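Local structure of porin (Rhodobacter blasticus, 3PRN) at residues V92-D97 against S176-Y181; A194-A199 against L210-N215. The protein assembles as a homotrimer and forms channels in the outer membrane that let small hydrophilic solutes, up to about 0.6 kDa, diffuse passively. The protein carries 1 engineered substitution. All blocks are in the same frame, centred on the assembly; numbering follows the deposited sequence.

Contact 1: V92-D97 against S176-Y181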
loop_
_atom_site.group_PDB
_atom_site.type_symbol
_atom_site.label_atom_id
_atom_site.label_comp_id
_atom_site.label_asym_id
_atom_site.label_seq_id
_atom_site.Cartn_x
_atom_site.Cartn_y
_atom_site.Cartn_z
ATOM N N VAL A 92 22.864 3.190 17.353
ATOM C CA VAL A 92 24.032 2.671 18.014
ATOM C C VAL A 92 23.758 1.287 18.610
ATOM O O VAL A 92 22.617 0.950 18.950
ATOM C CB VAL A 92 24.480 3.376 19.325
ATOM C CG1 VAL A 92 25.696 4.284 19.130
ATOM C CG2 VAL A 92 23.390 4.262 19.930
ATOM N N ALA A 93 24.821 0.521 18.763
ATOM C CA ALA A 93 24.735 -0.810 19.380
ATOM C C ALA A 93 24.529 -0.646 20.924
ATOM O O ALA A 93 24.725 0.434 21.481
ATOM C CB ALA A 93 26.024 -1.594 19.127
ATOM N N LEU A 94 24.073 -1.751 21.515
ATOM C CA LEU A 94 23.934 -1.965 22.921
ATOM C C LEU A 94 22.736 -1.306 23.581
ATOM O O LEU A 94 22.210 -1.877 24.563
ATOM C CB LEU A 94 25.230 -1.536 23.673
ATOM C CG LEU A 94 26.547 -2.216 23.209
ATOM C CD1 LEU A 94 27.716 -1.695 24.064
ATOM C CD2 LEU A 94 26.436 -3.737 23.275
ATOM N N THR A 95 22.307 -0.170 23.097
ATOM C CA THR A 95 21.292 0.643 23.798
ATOM C C THR A 95 19.974 -0.081 23.950
ATOM O O THR A 95 19.203 0.231 24.883
ATOM C CB THR A 95 21.233 2.016 23.130
ATOM O OG1 THR A 95 20.499 2.985 23.905
ATOM C CG2 THR A 95 20.476 1.919 21.776
ATOM N N TYR A 96 19.600 -1.055 23.097
ATOM C CA TYR A 96 18.339 -1.759 23.273
ATOM C C TYR A 96 18.526 -3.197 23.692
ATOM O O TYR A 96 17.546 -3.978 23.720
ATOM C CB TYR A 96 17.547 -1.760 21.913
ATOM C CG TYR A 96 17.117 -0.349 21.509
ATOM C CD1 TYR A 96 16.316 0.395 22.367
ATOM C CD2 TYR A 96 17.487 0.191 20.285
ATOM C CE1 TYR A 96 15.869 1.671 22.046
ATOM C CE2 TYR A 96 17.123 1.491 19.958
ATOM C CZ TYR A 96 16.276 2.196 20.824
ATOM O OH TYR A 96 15.913 3.447 20.491
ATOM N N ASP A 97 19.725 -3.624 24.064
ATOM C CA ASP A 97 19.980 -5.041 24.375
ATOM C C ASP A 97 19.420 -5.574 25.632
ATOM O O ASP A 97 19.493 -6.810 25.818
ATOM C CB ASP A 97 21.485 -5.347 24.323
ATOM C CG ASP A 97 22.037 -5.324 22.923
ATOM O OD1 ASP A 97 21.326 -5.127 21.933
ATOM O OD2 ASP A 97 23.241 -5.502 22.727
ATOM N N SER A 176 32.340 -4.854 24.163
ATOM C CA SER A 176 31.749 -3.872 23.281
ATOM C C SER A 176 31.497 -2.590 24.090
ATOM O O SER A 176 31.113 -2.654 25.240
ATOM C CB SER A 176 30.421 -4.262 22.634
ATOM O OG SER A 176 30.359 -5.603 22.240
ATOM N N LEU A 177 31.764 -1.490 23.416
ATOM C CA LEU A 177 31.565 -0.174 23.960
ATOM C C LEU A 177 30.724 0.661 22.965
ATOM O O LEU A 177 30.875 0.491 21.782
ATOM C CB LEU A 177 32.881 0.562 24.135
ATOM C CG LEU A 177 33.895 -0.144 25.062
ATOM C CD1 LEU A 177 35.241 0.551 24.843
ATOM C CD2 LEU A 177 33.473 -0.050 26.512
ATOM N N ALA A 178 29.924 1.579 23.505
ATOM C CA ALA A 178 29.077 2.394 22.633
ATOM C C ALA A 178 28.774 3.699 23.362
ATOM O O ALA A 178 28.693 3.715 24.586
ATOM C CB ALA A 178 27.783 1.641 22.313
ATOM N N ALA A 179 28.611 4.759 22.612
ATOM C CA ALA A 179 28.286 6.051 23.227
ATOM C C ALA A 179 27.498 6.849 22.183
ATOM O O ALA A 179 27.699 6.656 20.958
ATOM C CB ALA A 179 29.599 6.739 23.587
ATOM N N ALA A 180 26.669 7.734 22.662
ATOM C CA ALA A 180 25.853 8.557 21.782
ATOM C C ALA A 180 25.514 9.854 22.501
ATOM O O ALA A 180 25.322 9.838 23.717
ATOM C CB ALA A 180 24.571 7.825 21.419
ATOM N N TYR A 181 25.318 10.905 21.725
ATOM C CA TYR A 181 24.941 12.202 22.259
ATOM C C TYR A 181 24.056 12.890 21.225
ATOM O O TYR A 181 24.438 12.862 20.039
ATOM C CB TYR A 181 26.241 13.038 22.486
ATOM C CG TYR A 181 25.922 14.411 23.033
ATOM C CD1 TYR A 181 25.578 14.549 24.374
ATOM C CD2 TYR A 181 25.963 15.539 22.253
ATOM C CE1 TYR A 181 25.287 15.795 24.928
ATOM C CE2 TYR A 181 25.712 16.792 22.795
ATOM C CZ TYR A 181 25.337 16.906 24.111
ATOM O OH TYR A 181 25.052 18.151 24.662
#
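Leu-94 lays its branched end over the strand from Ser-176 to Ala-178. CD1 lies 3.7 Å from Ser-176 O and 3.8 Å from Ala-178 CB, while CD2 meets Ser-176 CB at 4.1 Å. The second torsion (chi2 -179°) sets CD1 anti to CA, extending that branch to the strand. Val-92 touches farther along: its CG2 is 4.0 Å from Ala-180 CB, and its CG1 is 3.6 Å from Ala-179 O. Between these two side chains, Ala-93 O approaches Ala-178 CB at 3.4 Å. No hydrogen bond joins the two segments; the contact is van der Waals packing, mainly on Ser-176, Ala-178 and Ala-180, whose CB atoms point toward the loop. The chain bends at Leu-94, which has a positive phi (77°) and begins a type I turn closed by Asp-97 N to Leu-94 O at 3.1 Å. An alanine in place of Leu-94 would probably open a gap over Ser-176 and Ala-178 and leave the loop less firmly packed here. Ala-93 N is hydrogen-bonded to Asp-169 OD2 of neighbouring strand 163-171. The segment belongs to the long loop between the fifth and sixth strands, folded into the barrel, as in the constriction (eyelet) loop of bacterial porins.

Contact 2: A194-A199 against L210-N215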
loop_
_atom_site.group_PDB
_atom_site.type_symbol
_atom_site.label_atom_id
_atom_site.label_comp_id
_atom_site.label_asym_id
_atom_site.label_seq_id
_atom_site.Cartn_x
_atom_site.Cartn_y
_atom_site.Cartn_z
ATOM N N ALA A 194 22.206 11.613 26.390
ATOM C CA ALA A 194 23.485 10.943 26.144
ATOM C C ALA A 194 23.402 9.503 26.641
ATOM O O ALA A 194 22.626 9.215 27.529
ATOM C CB ALA A 194 24.664 11.616 26.835
ATOM N N PHE A 195 24.223 8.669 26.086
ATOM C CA PHE A 195 24.278 7.273 26.406
ATOM C C PHE A 195 25.722 6.793 26.410
ATOM O O PHE A 195 26.534 7.142 25.543
ATOM C CB PHE A 195 23.511 6.483 25.315
ATOM C CG PHE A 195 23.906 5.046 25.161
ATOM C CD1 PHE A 195 23.721 4.144 26.213
ATOM C CD2 PHE A 195 24.334 4.546 23.929
ATOM C CE1 PHE A 195 23.996 2.796 26.061
ATOM C CE2 PHE A 195 24.653 3.204 23.780
ATOM C CZ PHE A 195 24.446 2.311 24.816
ATOM N N VAL A 196 26.027 5.913 27.359
ATOM C CA VAL A 196 27.332 5.259 27.326
ATOM C C VAL A 196 27.046 3.824 27.783
ATOM O O VAL A 196 26.283 3.674 28.745
ATOM C CB VAL A 196 28.335 5.874 28.328
ATOM C CG1 VAL A 196 29.599 5.044 28.269
ATOM C CG2 VAL A 196 28.656 7.324 27.946
ATOM N N GLY A 197 27.542 2.854 27.054
ATOM C CA GLY A 197 27.285 1.490 27.472
ATOM C C GLY A 197 28.481 0.597 27.223
ATOM O O GLY A 197 29.350 0.857 26.389
ATOM N N ALA A 198 28.473 -0.546 27.869
ATOM C CA ALA A 198 29.517 -1.541 27.640
ATOM C C ALA A 198 28.935 -2.898 27.949
ATOM O O ALA A 198 27.949 -3.014 28.704
ATOM C CB ALA A 198 30.664 -1.185 28.577
ATOM N N ALA A 199 29.479 -3.928 27.332
ATOM C CA ALA A 199 29.054 -5.297 27.461
ATOM C C ALA A 199 30.278 -6.236 27.368
ATOM O O ALA A 199 31.264 -5.987 26.664
ATOM C CB ALA A 199 28.062 -5.687 26.362
ATOM N N LEU A 210 25.924 -3.020 30.901
ATOM C CA LEU A 210 25.554 -1.872 31.671
ATOM C C LEU A 210 25.418 -0.683 30.741
ATOM O O LEU A 210 26.396 -0.280 30.128
ATOM C CB LEU A 210 26.689 -1.614 32.690
ATOM C CG LEU A 210 26.480 -0.499 33.688
ATOM C CD1 LEU A 210 25.432 -0.910 34.716
ATOM C CD2 LEU A 210 27.819 -0.275 34.429
ATOM N N ASN A 211 24.248 -0.077 30.726
ATOM C CA ASN A 211 23.994 1.123 29.964
ATOM C C ASN A 211 23.633 2.254 30.937
ATOM O O ASN A 211 22.864 2.009 31.891
ATOM C CB ASN A 211 22.768 0.913 29.043
ATOM C CG ASN A 211 23.058 -0.088 27.940
ATOM O OD1 ASN A 211 24.214 -0.283 27.526
ATOM N ND2 ASN A 211 22.017 -0.762 27.429
ATOM N N TRP A 212 24.153 3.419 30.690
ATOM C CA TRP A 212 23.898 4.606 31.471
ATOM C C TRP A 212 23.301 5.670 30.567
ATOM O O TRP A 212 23.822 5.849 29.444
ATOM C CB TRP A 212 25.277 5.108 32.049
ATOM C CG TRP A 212 25.092 6.453 32.706
ATOM C CD1 TRP A 212 24.590 6.706 33.968
ATOM C CD2 TRP A 212 25.306 7.744 32.099
ATOM N NE1 TRP A 212 24.496 8.073 34.172
ATOM C CE2 TRP A 212 24.926 8.723 33.031
ATOM C CE3 TRP A 212 25.767 8.148 30.844
ATOM C CZ2 TRP A 212 25.041 10.087 32.765
ATOM C CZ3 TRP A 212 25.851 9.504 30.568
ATOM C CH2 TRP A 212 25.502 10.456 31.531
ATOM N N TYR A 213 22.276 6.401 30.996
ATOM C CA TYR A 213 21.763 7.485 30.179
ATOM C C TYR A 213 21.618 8.796 30.968
ATOM O O TYR A 213 21.215 8.779 32.156
ATOM C CB TYR A 213 20.283 7.178 29.749
ATOM C CG TYR A 213 20.239 5.912 28.901
ATOM C CD1 TYR A 213 20.500 5.993 27.520
ATOM C CD2 TYR A 213 19.965 4.716 29.460
ATOM C CE1 TYR A 213 20.495 4.823 26.758
ATOM C CE2 TYR A 213 19.945 3.553 28.707
ATOM C CZ TYR A 213 20.232 3.614 27.347
ATOM O OH TYR A 213 20.192 2.449 26.648
ATOM N N ASP A 214 21.716 9.865 30.236
ATOM C CA ASP A 214 21.283 11.182 30.640
ATOM C C ASP A 214 20.033 11.426 29.754
ATOM O O ASP A 214 20.195 11.472 28.531
ATOM C CB ASP A 214 22.319 12.229 30.341
ATOM C CG ASP A 214 21.838 13.627 30.697
ATOM O OD1 ASP A 214 20.640 13.986 30.608
ATOM O OD2 ASP A 214 22.742 14.417 31.093
ATOM N N ASN A 215 18.869 11.484 30.352
ATOM C CA ASN A 215 17.591 11.566 29.732
ATOM C C ASN A 215 17.127 12.973 29.464
ATOM O O ASN A 215 15.973 13.199 29.159
ATOM C CB ASN A 215 16.511 10.732 30.435
ATOM C CG ASN A 215 16.801 9.253 30.293
ATOM O OD1 ASN A 215 16.946 8.717 29.167
ATOM N ND2 ASN A 215 16.808 8.477 31.377
HETATM O O HOH W 1 25.594 -2.643 27.147
#
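The rings of Phe-195 and Tyr-213 are almost parallel (18°) but displaced, centroids 5.2 Å apart, and they touch through Phe-195 CD1 and Tyr-213 CE1 (3.3 Å). Gly-197 N lies over one face of the Phe-195 ring, toward the rim, whereas Asn-211 CB, Asn-211 OD1 and Trp-212 O sit at its edge. This is an antiparallel beta hairpin of the porin barrel; the N-to-C directions of the two short strand segments are 173° apart. On the other side of the sheet, Trp-212 has Asp-214 N over one face and Val-196 N at its edge; its CE3 is 4.2 Å from Val-196 CG2. Val-196 and Trp-212 form a hydrogen-bonded pair, with Trp-212 N to Val-196 O 2.9 Å long and nearly along the C=O axis. Toward the loop at 92-97, Tyr-213 OH bonds to Thr-95 OG1 and Asn-211 ND2 to Leu-94 O. The Asn-211 amide stands steeply to the Phe-195 ring, at 78°, with OD1 3.4 Å from Phe-195 CE1. Gly-197 lets that oxygen come within 3.5 Å of its CA, where a CB would collide with it. One water donates to both Asn-211 OD1 and Ala-198 O, at 2.8 Å each.

Overall arrangement
From the N terminus, five strands lead through helix 88-91 to the loop at 92-97. Contact 1 closes only after 78 further residues, when strand 175-183 passes beside that loop. Contact 2 then opens and closes within the next hairpin, with 10 residues between its segments, so the two follow in series and neither nest nor cross. Their centres are about 7 Å apart. Strands 175-183 and 193-200 are neighbours in the sheet, with a probable hydrogen bond from Gly-197 N to Ala-178 O (2.9 Å). The loop also packs directly on contact 2, with Thr-95 CB 3.6 Å from Phe-195 CZ. One inward-folded loop thus meets strands 175-183, 193-200 and, through Thr-95 and Tyr-213, 206-214.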